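Local coordinates for galectin (Ovis aries, PDB 6N44), which binds beta-D-galactose, probably acts as a carbohydrate-binding lectin, and depends on its oligomeric assembly for anti-parasitic activity in sheep, at residues D41-G45 with S121-L125; G50-F54 with F113-L117. The contacts are given in a common frame with arbitrary orientation. Residue numbers count along the deposited sequence, not the author numbering.

Contact 1 (D41-G45 with S121-L125)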
loop_
_atom_site.group_PDB
_atom_site.type_symbol
_atom_site.label_atom_id
_atom_site.label_comp_id
_atom_site.label_asym_id
_atom_site.label_seq_id
_atom_site.Cartn_x
_atom_site.Cartn_y
_atom_site.Cartn_z
ATOM N N ASP A 41 -8.916 3.239 14.571
ATOM C CA ASP A 41 -9.038 4.690 14.521
ATOM C C ASP A 41 -7.822 5.264 13.810
ATOM O O ASP A 41 -6.683 5.071 14.257
ATOM C CB ASP A 41 -9.155 5.308 15.921
ATOM C CG ASP A 41 -10.558 5.175 16.510
ATOM O OD1 ASP A 41 -11.456 4.690 15.790
ATOM O OD2 ASP A 41 -10.771 5.568 17.687
ATOM N N PHE A 42 -8.072 5.971 12.718
ATOM C CA PHE A 42 -7.110 6.918 12.164
ATOM C C PHE A 42 -7.463 8.259 12.794
ATOM O O PHE A 42 -8.353 8.972 12.322
ATOM C CB PHE A 42 -7.194 6.956 10.643
ATOM C CG PHE A 42 -6.752 5.673 9.963
ATOM C CD1 PHE A 42 -7.564 4.552 9.951
ATOM C CD2 PHE A 42 -5.519 5.603 9.327
ATOM C CE1 PHE A 42 -7.152 3.379 9.304
ATOM C CE2 PHE A 42 -5.102 4.435 8.697
ATOM C CZ PHE A 42 -5.921 3.327 8.680
ATOM N N GLY A 43 -6.792 8.588 13.903
ATOM C CA GLY A 43 -7.136 9.734 14.717
ATOM C C GLY A 43 -6.100 10.851 14.646
ATOM O O GLY A 43 -5.000 10.693 14.115
ATOM N N THR A 44 -6.486 12.015 15.190
ATOM C CA THR A 44 -5.607 13.183 15.148
ATOM C C THR A 44 -4.594 13.197 16.280
ATOM O O THR A 44 -3.659 14.002 16.237
ATOM C CB THR A 44 -6.398 14.498 15.189
ATOM O OG1 THR A 44 -7.210 14.548 16.373
ATOM C CG2 THR A 44 -7.270 14.651 13.949
ATOM N N GLY A 45 -4.756 12.345 17.287
ATOM C CA GLY A 45 -3.781 12.294 18.354
ATOM C C GLY A 45 -3.713 13.544 19.198
ATOM O O GLY A 45 -2.685 13.804 19.830
ATOM N N SER A 121 -4.146 15.234 8.480
ATOM C CA SER A 121 -4.399 15.542 9.883
ATOM C C SER A 121 -4.390 14.301 10.772
ATOM O O SER A 121 -4.402 14.442 12.001
ATOM C CB SER A 121 -5.732 16.298 10.030
ATOM O OG SER A 121 -6.847 15.448 9.815
ATOM N N VAL A 122 -4.366 13.100 10.186
ATOM C CA VAL A 122 -4.207 11.877 10.968
ATOM C C VAL A 122 -2.798 11.826 11.540
ATOM O O VAL A 122 -1.808 11.979 10.811
ATOM C CB VAL A 122 -4.491 10.640 10.098
ATOM C CG1 VAL A 122 -4.210 9.346 10.887
ATOM C CG2 VAL A 122 -5.916 10.663 9.561
ATOM N N LYS A 123 -2.696 11.616 12.850
ATOM C CA LYS A 123 -1.404 11.505 13.511
ATOM C C LYS A 123 -1.252 10.254 14.351
ATOM O O LYS A 123 -0.151 10.006 14.847
ATOM C CB LYS A 123 -1.149 12.712 14.429
ATOM C CG LYS A 123 -1.278 14.070 13.766
ATOM C CD LYS A 123 -0.198 14.286 12.755
ATOM C CE LYS A 123 -0.513 15.499 11.878
ATOM N NZ LYS A 123 0.465 15.630 10.758
ATOM N N MET A 124 -2.315 9.472 14.548
ATOM C CA MET A 124 -2.279 8.378 15.513
ATOM C C MET A 124 -3.175 7.258 15.011
ATOM O O MET A 124 -4.370 7.472 14.769
ATOM C CB MET A 124 -2.737 8.860 16.893
ATOM C CG MET A 124 -2.814 7.771 17.942
ATOM S SD MET A 124 -1.192 7.019 18.153
ATOM C CE MET A 124 -0.242 8.428 18.740
ATOM N N LEU A 125 -2.595 6.081 14.857
ATOM C CA LEU A 125 -3.319 4.866 14.517
ATOM C C LEU A 125 -3.596 4.091 15.804
ATOM O O LEU A 125 -2.704 3.932 16.637
ATOM C CB LEU A 125 -2.502 4.021 13.535
ATOM C CG LEU A 125 -3.087 2.632 13.226
ATOM C CD1 LEU A 125 -4.342 2.760 12.384
ATOM C CD2 LEU A 125 -2.059 1.727 12.538
#
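An antiparallel strand pairing ending in a classic beta bulge joins the end of strand 37-43 to the beginning of strand 124-129. G43 N donates to M124 O at 2.8 Å, while G43 O accepts from both K123 N (2.8 Å) and M124 N (3.0 Å); two residues thus face G43, and the extra one defines the bulge. One step along, F42 and L125 form a non-hydrogen-bonded pair whose side chains project between the two sheets of the galectin beta-sandwich. There L125 CD1 lies 4.0 Å from the centroid of the F42 ring, over its face, in a CH-pi contact, and F42 CB meets V122 CG1 at 3.8 Å. V22 of strand 19-28 in the facing sheet touches both F42 and L125. Beyond the bulge regular pairing stops but the chains stay close: T44 O is 3.4 Å from K123 CB, and T44 CG2 comes to 3.5 Å from S121 O. On the sheet's outer side, D41 OD1 forms a salt bridge with R55, a residue of the beta-D-galactose site.

Contact 2 (G50-F54 with F113-L117)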
loop_
_atom_site.group_PDB
_atom_site.type_symbol
_atom_site.label_atom_id
_atom_site.label_comp_id
_atom_site.label_asym_id
_atom_site.label_seq_id
_atom_site.Cartn_x
_atom_site.Cartn_y
_atom_site.Cartn_z
ATOM N N GLY A 50 -10.668 14.258 20.813
ATOM C CA GLY A 50 -10.128 14.921 19.641
ATOM C C GLY A 50 -10.658 14.304 18.352
ATOM O O GLY A 50 -11.291 13.249 18.344
ATOM N N ASP A 51 -10.386 14.980 17.238
ATOM C CA ASP A 51 -10.966 14.570 15.965
ATOM C C ASP A 51 -10.519 13.164 15.578
ATOM O O ASP A 51 -9.403 12.737 15.888
ATOM C CB ASP A 51 -10.589 15.562 14.862
ATOM C CG ASP A 51 -11.327 16.894 14.993
ATOM O OD1 ASP A 51 -12.420 16.913 15.599
ATOM O OD2 ASP A 51 -10.821 17.915 14.476
ATOM N N ILE A 52 -11.425 12.426 14.942
ATOM C CA ILE A 52 -11.103 11.126 14.366
ATOM C C ILE A 52 -11.548 11.161 12.912
ATOM O O ILE A 52 -12.726 10.911 12.603
ATOM C CB ILE A 52 -11.758 9.958 15.123
ATOM C CG1 ILE A 52 -11.330 9.955 16.595
ATOM C CG2 ILE A 52 -11.405 8.604 14.430
ATOM C CD1 ILE A 52 -11.936 8.792 17.411
ATOM N N PRO A 53 -10.636 11.481 12.002
ATOM C CA PRO A 53 -10.964 11.461 10.571
ATOM C C PRO A 53 -11.606 10.171 10.088
ATOM O O PRO A 53 -12.470 10.219 9.200
ATOM C CB PRO A 53 -9.594 11.686 9.920
ATOM C CG PRO A 53 -8.879 12.546 10.907
ATOM C CD PRO A 53 -9.294 12.014 12.259
ATOM N N PHE A 54 -11.225 9.012 10.631
ATOM C CA PHE A 54 -11.749 7.755 10.099
ATOM C C PHE A 54 -11.725 6.696 11.192
ATOM O O PHE A 54 -10.648 6.265 11.622
ATOM C CB PHE A 54 -10.946 7.311 8.876
ATOM C CG PHE A 54 -11.342 5.967 8.326
ATOM C CD1 PHE A 54 -12.680 5.603 8.220
ATOM C CD2 PHE A 54 -10.366 5.068 7.882
ATOM C CE1 PHE A 54 -13.043 4.373 7.686
ATOM C CE2 PHE A 54 -10.722 3.813 7.363
ATOM C CZ PHE A 54 -12.062 3.470 7.267
ATOM N N PHE A 113 -14.062 4.473 1.987
ATOM C CA PHE A 113 -14.505 5.602 2.804
ATOM C C PHE A 113 -13.882 6.876 2.249
ATOM O O PHE A 113 -12.673 7.084 2.395
ATOM C CB PHE A 113 -14.108 5.404 4.273
ATOM C CG PHE A 113 -14.685 6.422 5.214
ATOM C CD1 PHE A 113 -15.974 6.273 5.710
ATOM C CD2 PHE A 113 -13.940 7.527 5.623
ATOM C CE1 PHE A 113 -16.521 7.208 6.591
ATOM C CE2 PHE A 113 -14.486 8.464 6.509
ATOM C CZ PHE A 113 -15.784 8.294 6.990
ATOM N N ALA A 114 -14.703 7.725 1.630
ATOM C CA ALA A 114 -14.240 9.015 1.127
ATOM C C ALA A 114 -13.720 9.901 2.256
ATOM O O ALA A 114 -14.310 9.967 3.334
ATOM C CB ALA A 114 -15.390 9.722 0.399
ATOM N N HIS A 115 -12.613 10.600 2.007
ATOM C CA HIS A 115 -12.045 11.439 3.051
ATOM C C HIS A 115 -13.040 12.529 3.438
ATOM O O HIS A 115 -13.682 13.144 2.581
ATOM C CB HIS A 115 -10.722 12.074 2.596
ATOM C CG HIS A 115 -9.606 11.090 2.432
ATOM N ND1 HIS A 115 -9.046 10.415 3.496
ATOM C CD2 HIS A 115 -8.951 10.658 1.324
ATOM C CE1 HIS A 115 -8.096 9.609 3.051
ATOM N NE2 HIS A 115 -8.022 9.736 1.737
ATOM N N ARG A 116 -13.171 12.758 4.736
ATOM C CA ARG A 116 -14.017 13.824 5.250
ATOM C C ARG A 116 -13.217 14.917 5.928
ATOM O O ARG A 116 -13.557 16.092 5.810
ATOM C CB ARG A 116 -15.048 13.257 6.228
ATOM C CG ARG A 116 -16.059 12.330 5.591
ATOM C CD ARG A 116 -17.095 11.935 6.621
ATOM N NE ARG A 116 -17.847 10.744 6.254
ATOM C CZ ARG A 116 -18.804 10.221 7.013
ATOM N NH1 ARG A 116 -19.121 10.806 8.162
ATOM N NH2 ARG A 116 -19.440 9.123 6.632
ATOM N N LEU A 117 -12.163 14.541 6.620
ATOM C CA LEU A 117 -11.113 15.390 7.131
ATOM C C LEU A 117 -9.823 15.076 6.388
ATOM O O LEU A 117 -9.645 13.950 5.915
ATOM C CB LEU A 117 -10.916 15.175 8.638
ATOM C CG LEU A 117 -12.066 15.706 9.490
ATOM C CD1 LEU A 117 -11.924 15.298 10.947
ATOM C CD2 LEU A 117 -12.096 17.230 9.345
HETATM O O HOH W 1 -11.902 11.463 6.877
#
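L117, F113 and P53 supply most of this apolar seam at one end of the galectin beta-sandwich, where the end of edge strand 108-114 of one sheet and the loop after it pack against the start of strand 52-59 in the other. The end-to-end directions of 51-54 and 113-117 are 159° apart, without strand pairing. F113 points toward the opposing segment and receives F54 over one face of its ring: the pair forms an offset stack with centroids 4.7 Å apart and planes inclined by 21°, and F54 CD1 comes to 3.5 Å from F113 CD2. The F54 ring also stacks with Y101, so the aromatic cluster extends into strand 100-105. L117 covers P53, with CB to CB at 3.9 Å, and its CD1 reaches D51 CB at 4.1 Å. P53 sits where the chain turns a corner, and its carbonyl oxygen also hydrogen-bonds T67 of strand 62-69. A water donates to P53 O at 2.7 Å and accepts from R116 N at 2.8 Å.

From the N terminus, the chain passes along strand 37-43 into 41-45, turns, and returns through 50-54 into the adjacent strand 52-59. It then runs through strands 62-69 and 72-80 before crossing to the other sheet, whose edge strand 108-114 brings 113-117 back against 50-54. Here contact 2 closes the inner loop; contact 1 closes the outer one when 121-125 pairs with 41-45, so the two nest without crossing. Contact 1 joins neighbouring strands within the six-stranded sheet, whereas contact 2 bridges the two sheets. They meet directly on the 41-45/50-54 hairpin, where F42 N lies 2.8 Å from F54 O and T44 OG1 2.9 Å from D51 O, both probable hydrogen bonds.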